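Local structure of DHHA1 domain protein (Clostridium perfringens, 3KEW) at residues G94-L99 / A227-V232. The protein probably hydrolyses mischarged tRNA, as the related editing domains of alanyl-tRNA synthetases do, and binds a zinc ion. Sequence-based numbering, arbitrary orientation.
Sequences GMQQHL and AGNRAV. With ZN (zinc ion), chain C.
The zinc-bearing helix 88-112 meets the end of strand 220-227 where the side-chain amide of Gln-97 pairs with the backbone of Ala-227. The carboxamide offers both its ends to one residue. Its OE1 accepts from Ala-227 N at 3.0 Å, the donor lying in the plane of the Gln-97 carbonyl, on a lone pair. Its NE2 gives a nearly straight bond (172°) to Ala-227 O, also 3.0 Å long, and sits above the plane of the Ala-227 carbonyl. A bend at chi2 (-36°) swings CD out of line with the chain. The guanidinium of Arg-230 lies almost parallel to this amide (8°) but offset, with Gln-97 CG 3.8 Å above its centre and Arg-230 CD and NE beside the amide carbon. Asp-93, one turn before Gln-97, ties the pair together: its O takes a second bond from Gln-97 NE2, and its OD1 forms a salt bridge with Arg-230 NE. His-98, the residue after Gln-97, points to the metal, its NE2 2.3 Å from the zinc ion, which three waters, His-102 and Cys-195 also bind; this histidine and cysteine set resembles the zinc site of the alanyl- and threonyl-tRNA synthetase editing domains. On the neighbouring flank, Gln-96 reaches out extended beyond CG, and its NE2 packs 3.5 Å from Gly-228 CA, where the backbone turns. Asn-229 crosses Gln-96 at about a right angle; Asp-205 O accepts from Gln-96 NE2, and Gln-207 holds Asn-229 OD1. Ala-227 CB rests against Gln-96 O at 3.8 Å.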
loop_
_atom_site.group_PDB
_atom_site.type_symbol
_atom_site.label_atom_id
_atom_site.label_comp_id
_atom_site.label_asym_id
_atom_site.label_seq_id
_atom_site.Cartn_x
_atom_site.Cartn_y
_atom_site.Cartn_z
ATOM N N GLY A 94 6.982 -1.107 0.703
ATOM C CA GLY A 94 5.612 -1.068 1.215
ATOM C C GLY A 94 4.568 -1.482 0.194
ATOM O O GLY A 94 3.598 -2.143 0.549
ATOM N N MET A 95 4.767 -1.093 -1.067
ATOM C CA MET A 95 3.888 -1.527 -2.164
ATOM C C MET A 95 3.862 -3.062 -2.279
ATOM O O MET A 95 2.785 -3.663 -2.383
ATOM C CB MET A 95 4.308 -0.890 -3.506
ATOM C CG MET A 95 4.084 0.649 -3.638
ATOM S SD MET A 95 4.813 1.458 -5.082
ATOM C CE MET A 95 3.661 0.872 -6.330
ATOM N N GLN A 96 5.048 -3.680 -2.250
ATOM C CA GLN A 96 5.200 -5.147 -2.352
ATOM C C GLN A 96 4.597 -5.912 -1.170
ATOM O O GLN A 96 3.894 -6.911 -1.370
ATOM C CB GLN A 96 6.676 -5.548 -2.537
ATOM C CG GLN A 96 7.260 -5.162 -3.886
ATOM C CD GLN A 96 8.728 -5.490 -4.013
ATOM O OE1 GLN A 96 9.538 -5.123 -3.161
ATOM N NE2 GLN A 96 9.085 -6.163 -5.093
ATOM N N GLN A 97 4.849 -5.445 0.058
ATOM C CA GLN A 97 4.291 -6.113 1.258
ATOM C C GLN A 97 2.778 -6.076 1.316
ATOM O O GLN A 97 2.154 -7.030 1.781
ATOM C CB GLN A 97 4.844 -5.536 2.564
ATOM C CG GLN A 97 6.352 -5.435 2.653
ATOM C CD GLN A 97 7.104 -6.583 1.988
ATOM O OE1 GLN A 97 6.914 -7.757 2.328
ATOM N NE2 GLN A 97 7.987 -6.239 1.047
ATOM N N HIS A 98 2.192 -4.974 0.845
ATOM C CA HIS A 98 0.742 -4.807 0.874
ATOM C C HIS A 98 0.059 -5.695 -0.164
ATOM O O HIS A 98 -0.902 -6.392 0.160
ATOM C CB HIS A 98 0.362 -3.335 0.667
ATOM C CG HIS A 98 -1.015 -2.985 1.144
ATOM N ND1 HIS A 98 -1.367 -1.699 1.489
ATOM C CD2 HIS A 98 -2.125 -3.742 1.338
ATOM C CE1 HIS A 98 -2.633 -1.675 1.865
ATOM N NE2 HIS A 98 -3.116 -2.902 1.785
ATOM N N LEU A 99 0.533 -5.650 -1.408
ATOM C CA LEU A 99 -0.004 -6.526 -2.449
ATOM C C LEU A 99 0.281 -7.995 -2.102
ATOM O O LEU A 99 -0.555 -8.859 -2.342
ATOM C CB LEU A 99 0.546 -6.159 -3.849
ATOM C CG LEU A 99 0.181 -7.085 -5.033
ATOM C CD1 LEU A 99 -1.324 -7.169 -5.241
ATOM C CD2 LEU A 99 0.849 -6.684 -6.341
ATOM N N ALA A 227 7.839 -10.312 0.968
ATOM C CA ALA A 227 7.749 -10.230 -0.483
ATOM C C ALA A 227 8.868 -9.347 -1.019
ATOM O O ALA A 227 9.404 -8.511 -0.288
ATOM C CB ALA A 227 6.376 -9.697 -0.920
ATOM N N GLY A 228 9.224 -9.553 -2.285
ATOM C CA GLY A 228 10.201 -8.709 -2.976
ATOM C C GLY A 228 11.613 -8.807 -2.443
ATOM O O GLY A 228 12.133 -9.904 -2.251
ATOM N N ASN A 229 12.212 -7.645 -2.186
ATOM C CA ASN A 229 13.611 -7.538 -1.756
ATOM C C ASN A 229 13.854 -8.035 -0.331
ATOM O O ASN A 229 14.975 -8.395 0.024
ATOM C CB ASN A 229 14.105 -6.092 -1.902
ATOM C CG ASN A 229 13.452 -5.363 -3.073
ATOM O OD1 ASN A 229 13.843 -5.536 -4.228
ATOM N ND2 ASN A 229 12.451 -4.539 -2.771
ATOM N N ARG A 230 12.795 -8.044 0.476
ATOM C CA ARG A 230 12.820 -8.621 1.821
ATOM C C ARG A 230 12.991 -10.146 1.803
ATOM O O ARG A 230 13.550 -10.725 2.734
ATOM C CB ARG A 230 11.523 -8.288 2.561
ATOM C CG ARG A 230 11.375 -6.849 3.023
ATOM C CD ARG A 230 10.278 -6.776 4.066
ATOM N NE ARG A 230 9.855 -5.406 4.334
ATOM C CZ ARG A 230 9.059 -5.046 5.339
ATOM N NH1 ARG A 230 8.597 -5.958 6.186
ATOM N NH2 ARG A 230 8.728 -3.766 5.501
ATOM N N ALA A 231 12.502 -10.786 0.746
ATOM C CA ALA A 231 12.508 -12.241 0.643
ATOM C C ALA A 231 13.849 -12.829 0.201
ATOM O O ALA A 231 14.052 -14.043 0.271
ATOM C CB ALA A 231 11.386 -12.708 -0.281
ATOM N N VAL A 232 14.756 -11.963 -0.250
ATOM C CA VAL A 232 16.068 -12.379 -0.755
ATOM C C VAL A 232 17.211 -11.784 0.070
ATOM O O VAL A 232 18.176 -12.475 0.408
ATOM C CB VAL A 232 16.249 -12.015 -2.250
ATOM C CG1 VAL A 232 15.342 -12.876 -3.125
ATOM C CG2 VAL A 232 15.971 -10.534 -2.492
HETATM ZN ZN ZN C . -5.346 -3.549 1.689
HETATM O O HOH W 1 -7.535 -3.966 1.879
HETATM O O HOH W 2 -5.365 -5.399 3.092
HETATM O O HOH W 3 -5.647 -2.251 3.699
#